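Exo-beta-1,4-mannosidase (Rhizomucor miehei, PDB 4LYP) probably hydrolyses beta-1,4-linked mannosides by releasing mannose from their non-reducing ends, as a secreted fungal beta-mannosidase of glycoside hydrolase family 5. Local coordinates at residues T252-G257 against H261-G266; W233-E238 against E248-F253. All blocks are in the same frame, centred on the assembly; numbering follows the deposited sequence.

Interaction 1 (T252-G257 against H261-G266); sequences TFIKKG and HLVSAG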
# COMPACT_ATOMS: atom_id res chain seq x y z
N THR A 252 -5.00 12.28 -14.65
CA THR A 252 -5.54 13.62 -14.92
C THR A 252 -6.94 13.72 -14.31
O THR A 252 -7.29 14.74 -13.72
CB THR A 252 -5.59 13.85 -16.45
OG1 THR A 252 -4.26 13.91 -16.88
CG2 THR A 252 -6.32 15.18 -16.83
N PHE A 253 -7.74 12.64 -14.39
CA PHE A 253 -9.06 12.62 -13.78
C PHE A 253 -8.93 12.84 -12.27
O PHE A 253 -9.64 13.64 -11.66
CB PHE A 253 -9.77 11.27 -14.05
CG PHE A 253 -11.10 11.15 -13.42
CD1 PHE A 253 -12.23 11.63 -14.06
CD2 PHE A 253 -11.24 10.59 -12.14
CE1 PHE A 253 -13.50 11.50 -13.43
CE2 PHE A 253 -12.45 10.52 -11.54
CZ PHE A 253 -13.59 10.96 -12.18
N ILE A 254 -8.00 12.10 -11.63
CA ILE A 254 -7.82 12.19 -10.19
C ILE A 254 -7.36 13.61 -9.79
O ILE A 254 -7.90 14.17 -8.84
CB ILE A 254 -6.80 11.13 -9.69
CG1 ILE A 254 -7.40 9.76 -9.85
CG2 ILE A 254 -6.36 11.37 -8.26
CD1 ILE A 254 -6.41 8.64 -9.62
N LYS A 255 -6.40 14.16 -10.54
CA LYS A 255 -5.89 15.49 -10.22
C LYS A 255 -6.97 16.55 -10.36
O LYS A 255 -7.13 17.43 -9.50
CB LYS A 255 -4.72 15.81 -11.16
CG LYS A 255 -4.11 17.17 -10.87
CD LYS A 255 -3.36 17.38 -9.59
CE LYS A 255 -2.10 16.58 -9.55
NZ LYS A 255 -1.21 16.91 -8.31
N LYS A 256 -7.76 16.49 -11.44
CA LYS A 256 -8.84 17.47 -11.61
C LYS A 256 -9.91 17.29 -10.48
O LYS A 256 -10.50 18.26 -10.03
CB LYS A 256 -9.48 17.29 -12.99
CG LYS A 256 -8.58 17.83 -14.14
CD LYS A 256 -9.31 17.77 -15.47
CE LYS A 256 -8.64 18.55 -16.64
NZ LYS A 256 -7.28 18.14 -17.00
N GLY A 257 -10.07 16.04 -10.00
CA GLY A 257 -11.03 15.81 -8.92
C GLY A 257 -10.57 16.38 -7.58
O GLY A 257 -11.41 16.72 -6.76
N HIS A 261 -4.08 17.87 -4.15
CA HIS A 261 -3.36 16.66 -3.71
C HIS A 261 -2.41 16.12 -4.76
O HIS A 261 -2.67 16.18 -5.97
CB HIS A 261 -4.42 15.61 -3.38
CG HIS A 261 -5.05 15.79 -2.04
ND1 HIS A 261 -6.39 15.58 -1.83
CD2 HIS A 261 -4.48 16.06 -0.81
CE1 HIS A 261 -6.64 15.74 -0.54
NE2 HIS A 261 -5.48 16.02 0.12
N LEU A 262 -1.39 15.48 -4.26
CA LEU A 262 -0.50 14.65 -5.08
C LEU A 262 -1.21 13.41 -5.63
O LEU A 262 -2.17 12.92 -5.02
CB LEU A 262 0.71 14.24 -4.26
CG LEU A 262 1.54 15.38 -3.69
CD1 LEU A 262 2.70 14.82 -2.84
CD2 LEU A 262 2.06 16.32 -4.81
N VAL A 263 -0.68 12.91 -6.74
CA VAL A 263 -1.17 11.70 -7.39
C VAL A 263 -0.04 10.75 -7.60
O VAL A 263 1.06 11.13 -8.08
CB VAL A 263 -1.90 12.04 -8.71
CG1 VAL A 263 -2.44 10.77 -9.39
CG2 VAL A 263 -3.02 13.02 -8.45
N SER A 264 -0.30 9.48 -7.32
CA SER A 264 0.63 8.39 -7.49
C SER A 264 0.07 7.25 -8.33
O SER A 264 -1.15 7.08 -8.39
CB SER A 264 0.91 7.82 -6.01
OG SER A 264 1.67 6.66 -6.05
N ALA A 265 0.95 6.47 -8.99
CA ALA A 265 0.56 5.39 -9.86
C ALA A 265 0.42 4.05 -9.18
O ALA A 265 -0.19 3.15 -9.75
CB ALA A 265 1.55 5.27 -10.99
N GLY A 266 1.06 3.81 -8.02
CA GLY A 266 1.04 2.49 -7.34
C GLY A 266 1.88 1.42 -7.95
O GLY A 266 1.60 0.22 -7.67

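Interaction 2 (W233-E238 against E248-F253); sequences WQIANE and EEISTF. With GAI (guanidine), chain C.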
# COMPACT_ATOMS: atom_id res chain seq x y z
N TRP A 233 -3.52 10.71 -3.67
CA TRP A 233 -4.46 9.73 -4.26
C TRP A 233 -3.65 8.82 -5.14
O TRP A 233 -2.88 9.28 -5.98
CB TRP A 233 -5.48 10.43 -5.13
CG TRP A 233 -6.33 11.37 -4.32
CD1 TRP A 233 -6.26 12.76 -4.25
CD2 TRP A 233 -7.37 11.00 -3.39
NE1 TRP A 233 -7.15 13.24 -3.33
CE2 TRP A 233 -7.85 12.20 -2.79
CE3 TRP A 233 -7.94 9.77 -3.03
CZ2 TRP A 233 -8.85 12.19 -1.84
CZ3 TRP A 233 -8.93 9.75 -2.07
CH2 TRP A 233 -9.39 10.96 -1.49
N GLN A 234 -3.80 7.51 -4.95
CA GLN A 234 -3.02 6.53 -5.72
C GLN A 234 -3.95 5.75 -6.62
O GLN A 234 -4.96 5.21 -6.14
CB GLN A 234 -2.24 5.64 -4.78
CG GLN A 234 -1.45 4.56 -5.51
CD GLN A 234 -0.50 3.95 -4.52
OE1 GLN A 234 -0.88 3.01 -3.78
NE2 GLN A 234 0.73 4.49 -4.44
N ILE A 235 -3.64 5.75 -7.93
CA ILE A 235 -4.57 5.15 -8.92
C ILE A 235 -5.04 3.76 -8.43
O ILE A 235 -6.24 3.47 -8.32
CB ILE A 235 -3.90 5.07 -10.27
CG1 ILE A 235 -3.63 6.45 -10.89
CG2 ILE A 235 -4.84 4.27 -11.23
CD1 ILE A 235 -2.77 6.41 -12.15
N ALA A 236 -4.06 2.86 -8.23
CA ALA A 236 -4.41 1.50 -7.88
C ALA A 236 -3.14 0.83 -7.42
O ALA A 236 -2.03 1.17 -7.79
CB ALA A 236 -4.99 0.69 -9.08
N ASN A 237 -3.32 -0.26 -6.64
CA ASN A 237 -2.19 -1.10 -6.23
C ASN A 237 -1.75 -1.96 -7.45
O ASN A 237 -2.50 -2.82 -7.93
CB ASN A 237 -2.64 -2.00 -5.09
CG ASN A 237 -1.54 -2.88 -4.64
OD1 ASN A 237 -0.41 -2.39 -4.36
ND2 ASN A 237 -1.79 -4.17 -4.56
N GLU A 238 -0.50 -1.73 -7.90
CA GLU A 238 0.23 -2.62 -8.83
C GLU A 238 -0.48 -2.85 -10.17
O GLU A 238 -0.66 -3.99 -10.57
CB GLU A 238 0.56 -3.93 -8.17
CG GLU A 238 1.37 -3.77 -6.88
CD GLU A 238 1.95 -5.04 -6.37
OE1 GLU A 238 1.69 -6.14 -6.95
OE2 GLU A 238 2.77 -4.98 -5.39
N GLU A 248 -2.12 8.26 -18.13
CA GLU A 248 -2.34 9.69 -18.39
C GLU A 248 -3.78 10.07 -18.07
O GLU A 248 -4.09 11.06 -17.40
CB GLU A 248 -2.03 9.98 -19.88
CG GLU A 248 -2.26 11.43 -20.27
CD GLU A 248 -1.26 12.26 -19.57
OE1 GLU A 248 -0.06 11.91 -19.51
OE2 GLU A 248 -1.69 13.30 -19.12
N GLU A 249 -4.72 9.25 -18.54
CA GLU A 249 -6.11 9.62 -18.38
C GLU A 249 -6.56 9.56 -16.92
O GLU A 249 -7.28 10.45 -16.46
CB GLU A 249 -6.93 8.66 -19.27
CG GLU A 249 -8.26 9.22 -19.70
CD GLU A 249 -9.23 8.36 -19.05
OE1 GLU A 249 -9.99 7.55 -19.67
OE2 GLU A 249 -9.12 8.46 -17.85
N ILE A 250 -6.23 8.47 -16.22
CA ILE A 250 -6.74 8.35 -14.86
C ILE A 250 -6.06 9.34 -13.95
O ILE A 250 -6.69 9.92 -13.06
CB ILE A 250 -6.67 6.90 -14.31
CG1 ILE A 250 -7.32 5.82 -15.15
CG2 ILE A 250 -7.34 6.86 -12.91
CD1 ILE A 250 -8.82 6.08 -15.34
N SER A 251 -4.73 9.55 -14.13
CA SER A 251 -4.06 10.52 -13.24
C SER A 251 -4.66 11.93 -13.41
O SER A 251 -4.80 12.65 -12.46
CB SER A 251 -2.56 10.52 -13.48
OG SER A 251 -2.22 10.98 -14.82
N THR A 252 -5.00 12.28 -14.65
CA THR A 252 -5.54 13.62 -14.92
C THR A 252 -6.94 13.72 -14.31
O THR A 252 -7.29 14.74 -13.72
CB THR A 252 -5.59 13.85 -16.45
OG1 THR A 252 -4.26 13.91 -16.88
CG2 THR A 252 -6.32 15.18 -16.83
N PHE A 253 -7.74 12.64 -14.39
CA PHE A 253 -9.06 12.62 -13.78
C PHE A 253 -8.93 12.84 -12.27
O PHE A 253 -9.64 13.64 -11.66
CB PHE A 253 -9.77 11.27 -14.05
CG PHE A 253 -11.10 11.15 -13.42
CD1 PHE A 253 -12.23 11.63 -14.06
CD2 PHE A 253 -11.24 10.59 -12.14
CE1 PHE A 253 -13.50 11.50 -13.43
CE2 PHE A 253 -12.45 10.52 -11.54
CZ PHE A 253 -13.59 10.96 -12.18
C GAI C . 2.26 -8.83 -4.97
N1 GAI C . 2.81 -7.70 -4.54
N2 GAI C . 1.88 -8.83 -6.26
N3 GAI C . 2.03 -9.84 -4.21

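Interaction 1 (T252-G257 against H261-G266)
Lys-255 of the helix crosses Val-263 at a slant on its way to the backbone at the start of strand 262-264. From CB its chain leaves with CG anti to the backbone N (chi1 -179°) and bends twice, at chi2 and chi3, which turns the tip toward the strand although the bond to CB points neither at the strand segment nor away. Lys-255 CD comes within 3.9 Å of His-261 O. The next carbon, Lys-255 CE, lies 3.8 Å from Val-263 CG2, so the aliphatic part of the lysine packs on the valine ahead of the ammonium group. Lys-255 NZ donates to His-261 O over 2.9 Å, approaching at a C=O...N angle of 135° and tilted from the carbonyl plane. The same nitrogen forms a salt bridge with Asp-286, whose carboxylate also accepts from Val-263 N; the ammonium group is shared between a carbonyl and a carboxylate. Val-263 CG2 is used twice, since Ile-254 CG2 meets it at 3.7 Å. The axes of helix segment 252-257 and strand 262-264 run roughly antiparallel (158°) and approach to 8.6 Å, as expected where a helix returns to the sheet in a beta-alpha-beta unit of a TIM barrel.

Interaction 2 (W233-E238 against E248-F253)
Ile-235 and Ser-251 bring the two backbones nearest each other, their CA atoms 6.9 Å apart, where the chain leaves strand 230-234 beside helix 244-257 in a beta-alpha-beta unit of the TIM barrel. The contact is apolar and small. Ile-235 directs its CB at the helix and divides its branches between two helical residues: CG2 meets CG2 of Ile-250 at 4.0 Å, while CD1, at the end of the other branch, lies 4.3 Å from CB of Ser-251. In both isoleucines CG2 stands anti to the backbone N, and these methyls meet side-on as the side chains cross at a slant; the remainder of Ile-250 leads away from the strand segment. The hydroxyl of Ser-251 is hydrogen-bonded to Phe-247 O, one turn back, and its CB meets the isoleucine. Three residues beyond Ile-235, Glu-238 enters the pocket that holds guanidine together with Trp-153, Trp-293, Asn-296 and Glu-416. Its OE1 also accepts from Trp-153 and its OE2 pairs with His-291, so both oxygens are gripped by protein and ligand. Guanidine N2 donates to Glu-238 OE1 and guanidine N1 to Glu-238 OE2, each over 2.8 Å; the further bond from N1 to OE1 is weak.

How the interactions relate
From the N terminus, the chain runs along strand 230-234, passes Glu-238 and turns back through helix 244-257, where interaction 2 closes a loop of nine residues between its segments. Only three residues separate the helical segment of interaction 1 from its strand segment, so interaction 1 closes the tight return to strand 262-264. The two loops follow one another without enclosing or crossing, and the helical segments of the two contacts share Thr-252 and Phe-253. The contacts come together again in the sheet: the strands are parallel neighbours, Ser-264 O lies 2.9 Å from Ile-235 N in a probable hydrogen bond, and Ile-254 packs against Trp-233. One helix is tied to two adjacent barrel strands.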